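Local coordinates for leucine-rich-repeat protein (Methanosarcina barkeri, PDB 4WNR), which is a Roco-family G protein, here a Roc-COR fragment with bound GDP and magnesium, whose full-length form probably has serine/threonine kinase activity, at residues 262-267 and 327-332; 228-232 and 246-250; 43-47 and 109-113. All coordinates share one frame. Residue numbers count along the deposited sequence, not the author numbering.

From the N terminus, interaction 3 comes first: it closes a loop of 61 residues between strand 36-47 and residues 109-113, within the Roc G domain. Interaction 2 follows in the COR region, where 13 residues separate 228-232, on helix 228-237, from 246-250, on helix 243-256. Interaction 1 then joins the loop behind that second helix, residues 262-267, to residues 327-332, at the end of helix 322-331, with 59 residues between. The three closures are in series; none nests in or crosses another. Interactions 1 and 3 touch at Phe109, which Leu328 contacts and whose CD1 lies 3.4 Å from Phe332 CD2, so Roc and COR pack directly there. Interaction 2 touches neither of the others.

Interaction 1 of 3, residues 262-267 and 327-332; sequences FKDISL and NLMKKF
Within the COR part of this Roc-COR fragment, loop 262-267, whose residues 264-267 form a type I beta turn closed by a hydrogen bond from Leu267 N to Asp264 O (3.0 Å), lies against the C-terminal end of helix 322-331. The nearest CA pairs are Ser266-Asn327 (6.9 Å) and Leu267-Leu328 (7.0 Å). Phe262 (chi1 m) directs its CA-to-CB bond toward the helix. Asn327 comes first: its CB packs 3.4 Å from Leu267 CD1, and ND2 is 3.6 Å from Ser266 CB. Leu328 (t, m) brings CD2 against two loop residues, 3.5 Å from Phe262 CE2 and 3.7 Å from Leu267 CD2. Lys331, its N hydrogen-bonded to Asn327 O (2.9 Å), extends as t, t, t before an m chi4, leaving CE 4.1 Å from Phe262 CD1 and NZ in a long salt bridge, 4.0 Å from Asp264 OD2. Phe332 leaves helical geometry and also meets Phe109 of Roc. Its ring meets that of Phe262 obliquely (64°, centroids 5.7 Å apart), Phe262 CE1 lying 3.6 Å from Phe332 CZ.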
loop_
_atom_site.group_PDB
_atom_site.type_symbol
_atom_site.label_atom_id
_atom_site.label_comp_id
_atom_site.label_asym_id
_atom_site.label_seq_id
_atom_site.Cartn_x
_atom_site.Cartn_y
_atom_site.Cartn_z
ATOM N N PHE A 262 8.569 2.287 8.577
ATOM C CA PHE A 262 8.051 3.334 9.459
ATOM C C PHE A 262 9.186 3.919 10.288
ATOM O O PHE A 262 10.140 3.221 10.618
ATOM C CB PHE A 262 6.962 2.775 10.372
ATOM C CG PHE A 262 5.743 2.304 9.636
ATOM C CD1 PHE A 262 4.749 3.202 9.270
ATOM C CD2 PHE A 262 5.592 0.967 9.297
ATOM C CE1 PHE A 262 3.625 2.775 8.585
ATOM C CE2 PHE A 262 4.470 0.532 8.611
ATOM C CZ PHE A 262 3.485 1.438 8.255
ATOM N N LYS A 263 9.069 5.202 10.625
ATOM C CA LYS A 263 10.138 5.929 11.315
ATOM C C LYS A 263 9.977 5.967 12.841
ATOM O O LYS A 263 10.707 6.689 13.523
ATOM C CB LYS A 263 10.250 7.350 10.750
ATOM C CG LYS A 263 10.810 7.389 9.336
ATOM C CD LYS A 263 10.729 8.778 8.719
ATOM C CE LYS A 263 9.321 9.099 8.238
ATOM N NZ LYS A 263 9.271 10.365 7.457
ATOM N N ASP A 264 9.036 5.189 13.374
ATOM C CA ASP A 264 8.896 5.034 14.823
ATOM C C ASP A 264 10.058 4.198 15.352
ATOM O O ASP A 264 10.509 3.268 14.684
ATOM C CB ASP A 264 7.567 4.363 15.181
ATOM C CG ASP A 264 6.362 5.181 14.751
ATOM O OD1 ASP A 264 6.368 5.691 13.611
ATOM O OD2 ASP A 264 5.402 5.300 15.544
ATOM N N ILE A 265 10.535 4.528 16.551
ATOM C CA ILE A 265 11.731 3.880 17.115
ATOM C C ILE A 265 11.564 2.377 17.358
ATOM O O ILE A 265 12.540 1.626 17.303
ATOM C CB ILE A 265 12.222 4.568 18.414
ATOM C CG1 ILE A 265 11.146 4.547 19.506
ATOM C CG2 ILE A 265 12.661 5.995 18.117
ATOM C CD1 ILE A 265 11.652 4.981 20.866
ATOM N N SER A 266 10.332 1.947 17.620
ATOM C CA SER A 266 10.028 0.527 17.818
ATOM C C SER A 266 9.796 -0.228 16.502
ATOM O O SER A 266 9.756 -1.459 16.494
ATOM C CB SER A 266 8.806 0.366 18.726
ATOM O OG SER A 266 7.682 1.048 18.201
ATOM N N LEU A 267 9.643 0.512 15.404
ATOM C CA LEU A 267 9.357 -0.071 14.086
ATOM C C LEU A 267 10.474 0.102 13.047
ATOM O O LEU A 267 10.513 -0.639 12.064
ATOM C CB LEU A 267 8.057 0.528 13.527
ATOM C CG LEU A 267 6.736 -0.172 13.870
ATOM C CD1 LEU A 267 6.622 -0.516 15.347
ATOM C CD2 LEU A 267 5.565 0.698 13.439
ATOM N N ASN A 327 3.614 -3.614 18.075
ATOM C CA ASN A 327 3.637 -2.148 18.025
ATOM C C ASN A 327 3.038 -1.599 16.732
ATOM O O ASN A 327 2.453 -0.516 16.723
ATOM C CB ASN A 327 5.064 -1.617 18.206
ATOM C CG ASN A 327 5.589 -1.817 19.617
ATOM O OD1 ASN A 327 4.928 -1.464 20.594
ATOM N ND2 ASN A 327 6.789 -2.378 19.732
ATOM N N LEU A 328 3.188 -2.355 15.647
ATOM C CA LEU A 328 2.587 -2.000 14.359
ATOM C C LEU A 328 1.062 -2.085 14.455
ATOM O O LEU A 328 0.354 -1.192 13.987
ATOM C CB LEU A 328 3.130 -2.912 13.246
ATOM C CG LEU A 328 2.851 -2.613 11.765
ATOM C CD1 LEU A 328 1.441 -3.009 11.369
ATOM C CD2 LEU A 328 3.124 -1.155 11.418
ATOM N N MET A 329 0.565 -3.152 15.079
ATOM C CA MET A 329 -0.873 -3.316 15.315
ATOM C C MET A 329 -1.415 -2.250 16.269
ATOM O O MET A 329 -2.534 -1.765 16.092
ATOM C CB MET A 329 -1.174 -4.709 15.870
ATOM C CG MET A 329 -1.090 -5.819 14.836
ATOM S SD MET A 329 -1.273 -7.460 15.558
ATOM C CE MET A 329 -2.987 -7.417 16.077
ATOM N N LYS A 330 -0.621 -1.895 17.278
ATOM C CA LYS A 330 -0.970 -0.813 18.208
ATOM C C LYS A 330 -1.095 0.535 17.498
ATOM O O LYS A 330 -1.996 1.320 17.796
ATOM C CB LYS A 330 0.077 -0.689 19.319
ATOM C CG LYS A 330 -0.089 -1.675 20.464
ATOM C CD LYS A 330 1.036 -1.551 21.486
ATOM C CE LYS A 330 1.069 -0.177 22.145
ATOM N NZ LYS A 330 1.956 -0.147 23.340
ATOM N N LYS A 331 -0.179 0.787 16.566
ATOM C CA LYS A 331 -0.103 2.064 15.853
ATOM C C LYS A 331 -1.406 2.397 15.129
ATOM O O LYS A 331 -1.909 3.516 15.233
ATOM C CB LYS A 331 1.051 2.037 14.844
ATOM C CG LYS A 331 1.489 3.408 14.356
ATOM C CD LYS A 331 2.316 3.304 13.085
ATOM C CE LYS A 331 3.176 4.539 12.867
ATOM N NZ LYS A 331 2.406 5.811 12.955
ATOM N N PHE A 332 -1.943 1.416 14.405
ATOM C CA PHE A 332 -3.150 1.613 13.593
ATOM C C PHE A 332 -4.440 1.158 14.290
ATOM O O PHE A 332 -5.466 0.961 13.638
ATOM C CB PHE A 332 -2.990 0.902 12.249
ATOM C CG PHE A 332 -1.862 1.439 11.418
ATOM C CD1 PHE A 332 -2.020 2.605 10.682
ATOM C CD2 PHE A 332 -0.640 0.786 11.375
ATOM C CE1 PHE A 332 -0.982 3.106 9.915
ATOM C CE2 PHE A 332 0.402 1.281 10.608
ATOM C CZ PHE A 332 0.230 2.443 9.877
#

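Interaction 2 of 3, residues 228-232 and 246-250; sequences YEEYR and QNTLV
A helix-helix contact in the COR-A region joins two consecutive helices, 228-237 and 243-256, linked by a short connection. The segments 228-232 and 246-250 are both helical; their axes approach to 11.9 Å with a signed crossing angle of 108°, a steep crossing rather than side-by-side packing. The closest CA pair, Arg232-Gln246 at 7.3 Å, sets the register. Tyr231, with chi1 t and chi2 77°, points toward the other helix and has more surface covered than any other residue here. Its OH donates a hydrogen bond to Gln246 O (3.1 Å) and reaches 3.3 Å from Leu249 CG, while Val250 CG1 lies over one face of the ring. One helical turn earlier, Tyr228, also t at chi1, brings its OH to 2.7 Å from Asn247 OD1. Gln246 (m, t) runs back toward the first helix, with OE1 3.5 Å from Arg232 CG. The guanidinium of Arg232 instead turns along its own helix, NH1 forming a salt bridge with Glu229 OE1 at 2.8 Å. Trp211 and Val214 of helix 209-220 cover Leu249. Tyr231 spans the 11.9 Å axis gap, and the chemistry implies a junction part apolar (Leu249, Val250), part polar, the hydroxyl hydrogen-bonding to a main-chain carbonyl.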
loop_
_atom_site.group_PDB
_atom_site.type_symbol
_atom_site.label_atom_id
_atom_site.label_comp_id
_atom_site.label_asym_id
_atom_site.label_seq_id
_atom_site.Cartn_x
_atom_site.Cartn_y
_atom_site.Cartn_z
ATOM N N TYR A 228 18.028 -2.720 9.569
ATOM C CA TYR A 228 18.531 -1.396 9.185
ATOM C C TYR A 228 20.048 -1.400 8.961
ATOM O O TYR A 228 20.576 -0.557 8.232
ATOM C CB TYR A 228 18.132 -0.358 10.245
ATOM C CG TYR A 228 18.206 1.105 9.823
ATOM C CD1 TYR A 228 18.027 1.499 8.494
ATOM C CD2 TYR A 228 18.412 2.102 10.773
ATOM C CE1 TYR A 228 18.081 2.835 8.129
ATOM C CE2 TYR A 228 18.466 3.438 10.414
ATOM C CZ TYR A 228 18.300 3.800 9.093
ATOM O OH TYR A 228 18.354 5.130 8.743
ATOM N N GLU A 229 20.734 -2.354 9.588
ATOM C CA GLU A 229 22.163 -2.581 9.359
ATOM C C GLU A 229 22.406 -3.119 7.947
ATOM O O GLU A 229 23.336 -2.688 7.264
ATOM C CB GLU A 229 22.719 -3.564 10.403
ATOM C CG GLU A 229 24.211 -3.873 10.292
ATOM C CD GLU A 229 25.104 -2.666 10.530
ATOM O OE1 GLU A 229 24.670 -1.716 11.217
ATOM O OE2 GLU A 229 26.251 -2.674 10.035
ATOM N N GLU A 230 21.561 -4.056 7.522
ATOM C CA GLU A 230 21.684 -4.685 6.204
ATOM C C GLU A 230 21.404 -3.696 5.077
ATOM O O GLU A 230 22.034 -3.761 4.022
ATOM C CB GLU A 230 20.742 -5.886 6.088
ATOM C CG GLU A 230 21.193 -7.105 6.880
ATOM C CD GLU A 230 20.179 -8.237 6.874
ATOM O OE1 GLU A 230 20.602 -9.412 6.881
ATOM O OE2 GLU A 230 18.959 -7.960 6.869
ATOM N N TYR A 231 20.453 -2.791 5.301
ATOM C CA TYR A 231 20.140 -1.745 4.329
ATOM C C TYR A 231 21.313 -0.785 4.139
ATOM O O TYR A 231 21.648 -0.426 3.008
ATOM C CB TYR A 231 18.894 -0.960 4.750
ATOM C CG TYR A 231 18.638 0.254 3.881
ATOM C CD1 TYR A 231 18.082 0.121 2.613
ATOM C CD2 TYR A 231 18.972 1.531 4.322
ATOM C CE1 TYR A 231 17.856 1.227 1.810
ATOM C CE2 TYR A 231 18.751 2.643 3.527
ATOM C CZ TYR A 231 18.194 2.485 2.272
ATOM O OH TYR A 231 17.971 3.590 1.486
ATOM N N ARG A 232 21.922 -0.366 5.247
ATOM C CA ARG A 232 23.077 0.539 5.204
ATOM C C ARG A 232 24.289 -0.101 4.518
ATOM O O ARG A 232 25.075 0.594 3.875
ATOM C CB ARG A 232 23.444 1.030 6.611
ATOM C CG ARG A 232 22.576 2.185 7.089
ATOM C CD ARG A 232 23.083 2.825 8.374
ATOM N NE ARG A 232 22.321 2.397 9.552
ATOM C CZ ARG A 232 22.627 1.366 10.340
ATOM N NH1 ARG A 232 23.701 0.613 10.110
ATOM N NH2 ARG A 232 21.846 1.084 11.378
ATOM N N GLN A 246 20.927 8.242 2.722
ATOM C CA GLN A 246 20.327 6.929 2.987
ATOM C C GLN A 246 18.894 7.040 3.519
ATOM O O GLN A 246 18.021 6.261 3.131
ATOM C CB GLN A 246 21.189 6.133 3.973
ATOM C CG GLN A 246 22.403 5.472 3.334
ATOM C CD GLN A 246 23.424 4.971 4.345
ATOM O OE1 GLN A 246 23.322 5.242 5.542
ATOM N NE2 GLN A 246 24.425 4.242 3.859
ATOM N N ASN A 247 18.662 8.011 4.399
ATOM C CA ASN A 247 17.345 8.213 5.014
ATOM C C ASN A 247 16.316 8.836 4.069
ATOM O O ASN A 247 15.119 8.576 4.191
ATOM C CB ASN A 247 17.472 9.070 6.278
ATOM C CG ASN A 247 18.240 8.369 7.385
ATOM O OD1 ASN A 247 18.751 7.262 7.204
ATOM N ND2 ASN A 247 18.322 9.013 8.543
ATOM N N THR A 248 16.781 9.671 3.143
ATOM C CA THR A 248 15.911 10.239 2.113
ATOM C C THR A 248 15.452 9.145 1.147
ATOM O O THR A 248 14.329 9.182 0.645
ATOM C CB THR A 248 16.628 11.354 1.326
ATOM O OG1 THR A 248 17.068 12.369 2.235
ATOM C CG2 THR A 248 15.703 11.989 0.288
ATOM N N LEU A 249 16.326 8.170 0.909
ATOM C CA LEU A 249 16.059 7.089 -0.038
ATOM C C LEU A 249 14.980 6.119 0.457
ATOM O O LEU A 249 14.125 5.703 -0.323
ATOM C CB LEU A 249 17.357 6.336 -0.353
ATOM C CG LEU A 249 17.301 5.182 -1.361
ATOM C CD1 LEU A 249 16.646 5.601 -2.669
ATOM C CD2 LEU A 249 18.703 4.647 -1.620
ATOM N N VAL A 250 15.021 5.757 1.740
ATOM C CA VAL A 250 14.003 4.859 2.321
ATOM C C VAL A 250 12.610 5.485 2.328
ATOM O O VAL A 250 11.616 4.782 2.146
ATOM C CB VAL A 250 14.339 4.380 3.758
ATOM C CG1 VAL A 250 15.539 3.457 3.744
ATOM C CG2 VAL A 250 14.573 5.545 4.711
#

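Interaction 3 of 3, residues 43-47 and 109-113; sequences KVLLV and FFLSK
Leu45, Lys43 and Leu111 bury the most surface where the strand leading into the P-loop meets the irregular segment 109-113 of the Roc G domain. Residues 43-47 are extended, so Lys43, Leu45 and Val47 all direct CA-to-CB toward the other segment. The nearest CA pairs are Leu45-Leu111 at 7.4 Å and Lys43-Ser112 at 8.7 Å, too wide for strand pairing; side chains bridge the gap. Lys43 (t, t, p, t) carries NZ to Phe110 O in a 3.0 Å hydrogen bond and to Ser112 OG in a weak one of 2.9 Å. Leu45 (m, t) places CD2 3.7 Å from Phe110 O and CD1 4.1 Å from Leu111 CA. Although the CA-to-CB bond of Leu111 points away, its m, t rotamer brings CD2 within 4.3 Å of Leu45 CD1 and 4.1 Å of Val47 CG1. The Val47 side chain lies about 5 Å from that of GDP-binding Lys54 and about 10 Å from GDP itself, adjoining the site without touching the nucleotide. Strand 36-47 runs between the parallel strands 88-96 and 116-121; Trp95 of the former makes a cation-pi contact with Lys43, while Phe110 packs against Pro275 and Thr279 of COR helix 275-286.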
loop_
_atom_site.group_PDB
_atom_site.type_symbol
_atom_site.label_atom_id
_atom_site.label_comp_id
_atom_site.label_asym_id
_atom_site.label_seq_id
_atom_site.Cartn_x
_atom_site.Cartn_y
_atom_site.Cartn_z
ATOM N N LYS A 43 3.224 4.883 -6.849
ATOM C CA LYS A 43 2.387 3.823 -6.297
ATOM C C LYS A 43 0.925 4.247 -6.402
ATOM O O LYS A 43 0.557 5.330 -5.946
ATOM C CB LYS A 43 2.752 3.535 -4.839
ATOM C CG LYS A 43 2.024 2.329 -4.259
ATOM C CD LYS A 43 2.636 1.854 -2.949
ATOM C CE LYS A 43 2.334 2.808 -1.808
ATOM N NZ LYS A 43 2.947 2.354 -0.530
ATOM N N VAL A 44 0.106 3.399 -7.019
ATOM C CA VAL A 44 -1.329 3.655 -7.146
ATOM C C VAL A 44 -2.083 2.711 -6.215
ATOM O O VAL A 44 -1.934 1.491 -6.301
ATOM C CB VAL A 44 -1.817 3.482 -8.600
ATOM C CG1 VAL A 44 -3.323 3.688 -8.694
ATOM C CG2 VAL A 44 -1.104 4.465 -9.515
ATOM N N LEU A 45 -2.897 3.285 -5.335
ATOM C CA LEU A 45 -3.591 2.524 -4.298
ATOM C C LEU A 45 -5.088 2.422 -4.581
ATOM O O LEU A 45 -5.811 3.416 -4.490
ATOM C CB LEU A 45 -3.363 3.180 -2.935
ATOM C CG LEU A 45 -1.916 3.128 -2.429
ATOM C CD1 LEU A 45 -1.630 4.260 -1.457
ATOM C CD2 LEU A 45 -1.612 1.781 -1.787
ATOM N N LEU A 46 -5.538 1.218 -4.930
ATOM C CA LEU A 46 -6.963 0.937 -5.104
ATOM C C LEU A 46 -7.590 0.785 -3.720
ATOM O O LEU A 46 -7.286 -0.162 -3.000
ATOM C CB LEU A 46 -7.181 -0.345 -5.921
ATOM C CG LEU A 46 -6.988 -0.325 -7.446
ATOM C CD1 LEU A 46 -8.025 0.561 -8.121
ATOM C CD2 LEU A 46 -5.580 0.103 -7.830
ATOM N N VAL A 47 -8.445 1.729 -3.342
ATOM C CA VAL A 47 -9.096 1.696 -2.027
ATOM C C VAL A 47 -10.611 1.848 -2.144
ATOM O O VAL A 47 -11.126 2.346 -3.144
ATOM C CB VAL A 47 -8.530 2.766 -1.068
ATOM C CG1 VAL A 47 -7.086 2.443 -0.718
ATOM C CG2 VAL A 47 -8.638 4.164 -1.663
ATOM N N PHE A 109 -1.348 -0.240 6.653
ATOM C CA PHE A 109 0.115 -0.349 6.735
ATOM C C PHE A 109 0.789 0.143 5.450
ATOM O O PHE A 109 1.931 0.602 5.478
ATOM C CB PHE A 109 0.574 -1.796 7.003
ATOM C CG PHE A 109 -0.179 -2.510 8.099
ATOM C CD1 PHE A 109 -0.760 -1.816 9.155
ATOM C CD2 PHE A 109 -0.275 -3.896 8.084
ATOM C CE1 PHE A 109 -1.446 -2.490 10.155
ATOM C CE2 PHE A 109 -0.953 -4.575 9.082
ATOM C CZ PHE A 109 -1.538 -3.872 10.120
ATOM N N PHE A 110 0.073 0.040 4.332
ATOM C CA PHE A 110 0.640 0.295 3.009
ATOM C C PHE A 110 0.160 1.598 2.363
ATOM O O PHE A 110 0.560 1.915 1.244
ATOM C CB PHE A 110 0.336 -0.893 2.098
ATOM C CG PHE A 110 0.537 -2.225 2.767
ATOM C CD1 PHE A 110 1.814 -2.736 2.958
ATOM C CD2 PHE A 110 -0.550 -2.960 3.224
ATOM C CE1 PHE A 110 2.002 -3.958 3.579
ATOM C CE2 PHE A 110 -0.367 -4.184 3.846
ATOM C CZ PHE A 110 0.911 -4.685 4.024
ATOM N N LEU A 111 -0.695 2.345 3.060
ATOM C CA LEU A 111 -1.110 3.669 2.599
ATOM C C LEU A 111 0.010 4.660 2.881
ATOM O O LEU A 111 0.509 4.730 4.005
ATOM C CB LEU A 111 -2.394 4.122 3.300
ATOM C CG LEU A 111 -3.598 3.178 3.253
ATOM C CD1 LEU A 111 -4.813 3.866 3.859
ATOM C CD2 LEU A 111 -3.902 2.708 1.838
ATOM N N SER A 112 0.400 5.426 1.865
ATOM C CA SER A 112 1.557 6.312 1.971
ATOM C C SER A 112 1.373 7.626 1.219
ATOM O O SER A 112 0.489 7.754 0.372
ATOM C CB SER A 112 2.802 5.594 1.449
ATOM O OG SER A 112 2.590 5.129 0.127
ATOM N N LYS A 113 2.226 8.594 1.547
ATOM C CA LYS A 113 2.237 9.897 0.886
ATOM C C LYS A 113 2.980 9.816 -0.444
ATOM O O LYS A 113 3.566 8.781 -0.776
ATOM C CB LYS A 113 2.887 10.953 1.785
ATOM C CG LYS A 113 2.139 11.217 3.081
ATOM C CD LYS A 113 2.698 12.433 3.807
ATOM C CE LYS A 113 1.866 12.803 5.027
ATOM N NZ LYS A 113 1.989 11.812 6.133
#